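PDB 5L6G: FAD linked oxidase-like protein, which oxidises the C1 hydroxyl of xylooligosaccharides and related sugars to lactones with bicovalently bound FAD, reducing molecular oxygen to hydrogen peroxide. Local coordinates for residues 163-168 and 221-226; 241-244 and 248-251. All blocks are in the same frame, centred on the assembly; numbering follows the deposited sequence.

Contact 1: residues 163-168 and 221-226. With FAD (flavin-adenine dinucleotide), chain D.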
# COMPACT_ATOMS: atom_id res chain seq x y z
N HIS A 163 1.72 -4.49 -2.65
CA HIS A 163 1.91 -3.86 -1.38
C HIS A 163 3.37 -3.51 -1.12
O HIS A 163 3.68 -2.35 -0.85
CB HIS A 163 1.33 -4.76 -0.29
CG HIS A 163 1.34 -4.15 1.07
ND1 HIS A 163 0.43 -3.20 1.48
CD2 HIS A 163 2.13 -4.42 2.14
CE1 HIS A 163 0.68 -2.90 2.75
NE2 HIS A 163 1.69 -3.64 3.17
N SER A 164 4.25 -4.51 -1.19
CA SER A 164 5.65 -4.33 -0.77
C SER A 164 6.46 -3.52 -1.78
O SER A 164 7.46 -2.93 -1.44
CB SER A 164 6.36 -5.66 -0.50
OG SER A 164 6.54 -6.42 -1.69
N LEU A 165 6.00 -3.50 -3.02
CA LEU A 165 6.76 -2.83 -4.07
C LEU A 165 6.49 -1.33 -4.13
O LEU A 165 7.22 -0.61 -4.81
CB LEU A 165 6.51 -3.47 -5.44
CG LEU A 165 7.07 -4.90 -5.60
CD1 LEU A 165 6.62 -5.47 -6.93
CD2 LEU A 165 8.59 -4.95 -5.44
N HIS A 166 5.49 -0.86 -3.42
CA HIS A 166 5.21 0.56 -3.39
C HIS A 166 5.19 1.17 -2.02
O HIS A 166 4.78 2.33 -1.89
CB HIS A 166 3.91 0.84 -4.08
CG HIS A 166 3.83 0.25 -5.44
ND1 HIS A 166 3.38 -1.03 -5.67
CD2 HIS A 166 4.18 0.75 -6.65
CE1 HIS A 166 3.45 -1.29 -6.96
NE2 HIS A 166 3.91 -0.22 -7.58
N GLY A 167 5.59 0.41 -1.01
CA GLY A 167 5.66 0.96 0.35
C GLY A 167 5.13 -0.09 1.32
O GLY A 167 5.78 -1.13 1.53
N GLY A 168 3.94 0.17 1.87
CA GLY A 168 3.25 -0.77 2.72
C GLY A 168 3.36 -0.40 4.18
O GLY A 168 4.33 -0.75 4.84
N ALA A 221 9.01 -12.38 -9.35
CA ALA A 221 8.60 -13.78 -9.31
C ALA A 221 8.88 -14.44 -7.99
O ALA A 221 8.34 -15.50 -7.70
CB ALA A 221 9.27 -14.56 -10.44
N SER A 222 9.74 -13.84 -7.17
CA SER A 222 10.00 -14.33 -5.84
C SER A 222 10.57 -13.18 -5.05
O SER A 222 11.35 -12.39 -5.60
CB SER A 222 10.98 -15.49 -5.85
OG SER A 222 11.12 -16.03 -4.54
N PHE A 223 10.13 -13.06 -3.80
CA PHE A 223 10.68 -12.13 -2.82
C PHE A 223 11.44 -12.89 -1.76
O PHE A 223 11.05 -13.99 -1.39
CB PHE A 223 9.56 -11.39 -2.06
CG PHE A 223 8.77 -10.43 -2.88
CD1 PHE A 223 7.68 -10.86 -3.60
CD2 PHE A 223 9.12 -9.09 -2.93
CE1 PHE A 223 6.94 -9.97 -4.36
CE2 PHE A 223 8.38 -8.19 -3.69
CZ PHE A 223 7.29 -8.62 -4.40
N ARG A 224 12.52 -12.30 -1.24
CA ARG A 224 13.06 -12.71 0.05
C ARG A 224 12.90 -11.56 1.00
O ARG A 224 13.26 -10.42 0.67
CB ARG A 224 14.55 -13.07 0.02
CG ARG A 224 14.83 -14.54 -0.10
CD ARG A 224 14.51 -15.01 -1.48
NE ARG A 224 15.04 -14.08 -2.47
CZ ARG A 224 14.76 -14.13 -3.78
NH1 ARG A 224 14.00 -15.12 -4.27
NH2 ARG A 224 15.29 -13.21 -4.58
N PHE A 225 12.36 -11.86 2.17
CA PHE A 225 12.14 -10.87 3.18
C PHE A 225 12.95 -11.23 4.40
O PHE A 225 12.93 -12.37 4.86
CB PHE A 225 10.66 -10.85 3.58
CG PHE A 225 9.77 -10.10 2.61
CD1 PHE A 225 9.56 -8.73 2.76
CD2 PHE A 225 9.14 -10.76 1.59
CE1 PHE A 225 8.74 -8.03 1.88
CE2 PHE A 225 8.33 -10.08 0.71
CZ PHE A 225 8.12 -8.71 0.85
N LYS A 226 13.67 -10.25 4.93
CA LYS A 226 14.14 -10.33 6.31
C LYS A 226 12.93 -10.27 7.24
O LYS A 226 11.83 -9.83 6.86
CB LYS A 226 15.09 -9.17 6.61
CG LYS A 226 16.50 -9.41 6.10
CD LYS A 226 17.37 -8.15 6.17
CE LYS A 226 18.82 -8.48 5.84
NZ LYS A 226 19.65 -7.26 5.56
PA FAD D . -2.57 -5.65 -7.26
O1A FAD D . -2.45 -7.12 -7.59
O2A FAD D . -3.80 -4.95 -7.75
O5B FAD D . -1.24 -4.91 -7.66
C5B FAD D . -1.02 -3.51 -7.45
C4B FAD D . 0.07 -3.02 -8.38
O4B FAD D . 1.27 -3.73 -8.12
C3B FAD D . -0.26 -3.25 -9.84
O3B FAD D . 0.34 -2.24 -10.62
C2B FAD D . 0.41 -4.56 -10.14
O2B FAD D . 0.66 -4.77 -11.53
C1B FAD D . 1.65 -4.46 -9.30
N9A FAD D . 2.15 -5.79 -8.94
C8A FAD D . 1.51 -6.77 -8.32
N7A FAD D . 2.30 -7.86 -8.19
C5A FAD D . 3.47 -7.52 -8.73
C6A FAD D . 4.74 -8.21 -8.96
N6A FAD D . 4.84 -9.47 -8.50
N1A FAD D . 5.71 -7.54 -9.61
C2A FAD D . 5.58 -6.28 -10.03
N3A FAD D . 4.42 -5.57 -9.85
C4A FAD D . 3.37 -6.16 -9.22
N1 FAD D . -1.88 -0.28 1.97
C2 FAD D . -1.08 0.10 3.01
O2 FAD D . 0.00 0.71 2.77
N3 FAD D . -1.42 -0.20 4.29
C4 FAD D . -2.55 -0.88 4.61
O4 FAD D . -2.88 -1.16 5.79
C4X FAD D . -3.46 -1.31 3.53
N5 FAD D . -4.62 -2.00 3.76
C5X FAD D . -5.45 -2.43 2.74
C6 FAD D . -6.62 -3.16 2.97
C7 FAD D . -7.44 -3.55 1.90
C7M FAD D . -8.70 -4.32 2.20
C8 FAD D . -7.05 -3.24 0.48
C8M FAD D . -7.88 -3.72 -0.71
C9 FAD D . -5.88 -2.53 0.27
C9A FAD D . -5.07 -2.09 1.34
N10 FAD D . -3.88 -1.34 1.13
C10 FAD D . -3.05 -0.94 2.17
C1' FAD D . -3.43 -0.96 -0.20
C2' FAD D . -2.49 -1.96 -0.80
O2' FAD D . -1.21 -1.74 -0.19
C3' FAD D . -2.39 -1.62 -2.27
O3' FAD D . -3.68 -1.66 -2.90
C4' FAD D . -1.46 -2.63 -2.94
O4' FAD D . -0.80 -1.99 -4.05
C5' FAD D . -2.25 -3.84 -3.37
O5' FAD D . -1.35 -4.92 -3.65
P FAD D . -1.94 -6.16 -4.43
O1P FAD D . -0.85 -7.11 -4.82
O2P FAD D . -3.10 -6.73 -3.68
O3P FAD D . -2.64 -5.43 -5.67
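Ser164 and Leu165 meet the rings of Phe223 and Phe225 on one side of the last part of helix 160-165, the other side of which meets FAD, a worked example of a cofactor site supported by the hydrophobic core behind it. His163 serves the cofactor and does not touch the strand: ND1 and FAD O2', on the ribityl chain, share a nearly straight hydrogen bond of 2.8 Å (163°). Ser164 faces the strand. Its OG sits between the backbone N and the carbonyl carbon (chi1 68°) and from there reaches the carbonyl of Val160, so that it is satisfied inside the helix; in that pose it also comes within 3.2 Å of Phe223 CE2, and Ser164 CB meets the edge of Phe225, 3.8 Å from CZ. Leu165 bridges both worlds by splitting its branches. CD2 lies at the rim of Phe223, 3.7 Å from CE2, whereas CD1 approaches the adenine, 3.4 Å from FAD C2A. His166 brings CE1 to 3.5 Å from the adenosine ribose oxygen O4B. Both histidine rings are fixed in rotation by further bonds, His163 NE2 to Gly153 N and the two nitrogens of His166 to Gly162 O and Ser215 OG. Gly167 and Gly168 adopt backbone angles that only glycine takes comfortably, and Gly168 CA lies 3.2 Å above the His163 ring plane. Residues 163-168, from helix 160-165 into the glycine loop, thus lie between the dinucleotide and strand 219-229 of the FAD-binding PCMH-type domain. Beside that strand run strands 183-189 and 127-129, with Ile183 and Val129 touching Phe225, and Phe150 stacked on its ring.

Contact 2: residues 241-244 and 248-251; sequences LPWT and NVVK. With NAG (2-acetamido-2-deoxy-beta-D-glucopyranose), chain F.
The indole of Trp243 is covered on both faces: Val249 CA stands over one and Leu241 CD1, from the residue two places earlier in the same loop, lies 3.8 Å above the other. The first is a CH-pi contact, with Val249 CA 4.1 Å from the centroid of the five-membered ring of Trp243 and only 10° off its normal. Val249 adds CG2, which reaches Trp243 CB at 3.7 Å, and its side chain crosses that of the tryptophan at about a right angle. The second flat group, the amide of Asn248, works at the polar rim. ND2 gives one N-H to Pro242 O at 2.8 Å, with the acceptor near the plane of the Asn248 amide and the donor close to the line of the C=O bond, and makes another hydrogen bond, also 2.8 Å long, to O6 of the N-acetylglucosamine carried by Asn245. CG is anti to the carbonyl carbon (chi1 -78°), which turns the amide toward the loop. With an alanine here, Pro242 O would probably lose its side-chain donor, while the sugar hydroxymethyl would be likely to turn more freely. Pro242 and Trp243 are the centres of successive inverse gamma turns, closed by weak bonds, that swing the chain into helix 246-261. Asn245, the glycosylated residue, accepts a bond from Asn248 N through OD1. This is a compact strand-to-helix connection: after strand 234-240 the chain folds back so that its tryptophan packs on the first turn of the helix, beside a surface glycan.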
# COMPACT_ATOMS: atom_id res chain seq x y z
N LEU A 241 -11.70 11.34 19.94
CA LEU A 241 -11.36 12.75 19.81
C LEU A 241 -12.63 13.55 19.59
O LEU A 241 -13.45 13.15 18.76
CB LEU A 241 -10.42 12.96 18.64
CG LEU A 241 -9.07 12.25 18.71
CD1 LEU A 241 -8.37 12.31 17.36
CD2 LEU A 241 -8.24 12.86 19.82
N PRO A 242 -12.78 14.69 20.28
CA PRO A 242 -13.99 15.49 20.17
C PRO A 242 -13.96 16.41 18.96
O PRO A 242 -14.15 17.62 19.09
CB PRO A 242 -13.96 16.31 21.46
CG PRO A 242 -12.51 16.53 21.68
CD PRO A 242 -11.88 15.23 21.32
N TRP A 243 -13.78 15.83 17.78
CA TRP A 243 -13.55 16.62 16.59
C TRP A 243 -14.86 16.91 15.86
O TRP A 243 -15.09 16.48 14.74
CB TRP A 243 -12.50 15.94 15.72
CG TRP A 243 -11.09 16.05 16.25
CD1 TRP A 243 -10.69 16.39 17.52
CD2 TRP A 243 -9.89 15.78 15.52
NE1 TRP A 243 -9.34 16.39 17.61
CE2 TRP A 243 -8.81 16.00 16.40
CE3 TRP A 243 -9.63 15.39 14.20
CZ2 TRP A 243 -7.49 15.83 16.01
CZ3 TRP A 243 -8.30 15.22 13.81
CH2 TRP A 243 -7.25 15.45 14.72
N THR A 244 -15.71 17.66 16.54
CA THR A 244 -17.09 17.89 16.10
C THR A 244 -17.31 19.33 15.66
O THR A 244 -18.40 19.68 15.25
CB THR A 244 -18.06 17.63 17.26
OG1 THR A 244 -17.56 18.26 18.44
CG2 THR A 244 -18.21 16.13 17.49
N ASN A 248 -12.06 22.59 17.25
CA ASN A 248 -11.56 21.41 17.94
C ASN A 248 -10.62 20.62 17.08
O ASN A 248 -9.64 20.08 17.58
CB ASN A 248 -12.69 20.50 18.38
CG ASN A 248 -13.39 21.00 19.63
OD1 ASN A 248 -13.11 22.10 20.10
ND2 ASN A 248 -14.27 20.19 20.19
N VAL A 249 -10.90 20.54 15.77
CA VAL A 249 -10.02 19.79 14.88
C VAL A 249 -8.69 20.50 14.79
O VAL A 249 -7.62 19.88 14.85
CB VAL A 249 -10.62 19.68 13.45
CG1 VAL A 249 -9.60 19.12 12.47
CG2 VAL A 249 -11.88 18.81 13.46
N VAL A 250 -8.74 21.81 14.61
CA VAL A 250 -7.53 22.58 14.39
C VAL A 250 -6.64 22.47 15.62
O VAL A 250 -5.46 22.20 15.51
CB VAL A 250 -7.86 24.06 14.13
CG1 VAL A 250 -6.62 24.93 14.25
CG2 VAL A 250 -8.52 24.20 12.77
N LYS A 251 -7.20 22.71 16.78
CA LYS A 251 -6.42 22.72 18.01
C LYS A 251 -5.90 21.33 18.34
O LYS A 251 -4.76 21.16 18.82
CB LYS A 251 -7.27 23.26 19.16
CG LYS A 251 -7.56 24.75 19.07
CD LYS A 251 -8.64 25.18 20.05
CE LYS A 251 -8.19 24.97 21.49
NZ LYS A 251 -9.35 24.86 22.43
C1 NAG F . -16.41 23.60 19.57
C2 NAG F . -16.80 25.01 20.04
C3 NAG F . -16.32 25.28 21.45
C4 NAG F . -16.77 24.16 22.37
C5 NAG F . -16.29 22.82 21.80
C6 NAG F . -16.77 21.66 22.65
C7 NAG F . -16.92 26.72 18.29
C8 NAG F . -16.19 27.80 17.56
N2 NAG F . -16.23 26.07 19.23
O3 NAG F . -16.82 26.54 21.85
O4 NAG F . -16.20 24.39 23.64
O5 NAG F . -16.83 22.64 20.51
O6 NAG F . -16.10 20.49 22.24
O7 NAG F . -18.10 26.48 18.01

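How the contacts relate
Contacts 1 and 2 follow one another along the chain, the first closing some fifteen residues before the second opens, yet they lie on opposite sides of the molecular centre, with their own centres 37 Å apart and nearest atoms about 22 Å apart. They share no sheet. Contact 1 backs the cofactor in the FAD-binding domain, on strand 219-229; the chain then enters the eight-stranded antiparallel sheet through strand 234-240, whose exit holds contact 2. That second sheet carries the substrate-binding residues Arg272 and Glu412, so the pair samples the two-part build of this flavoprotein family, one part holding FAD, the other contributing to substrate binding; contact 1 lies deep beside the cofactor, contact 2 toward the outside of the second part.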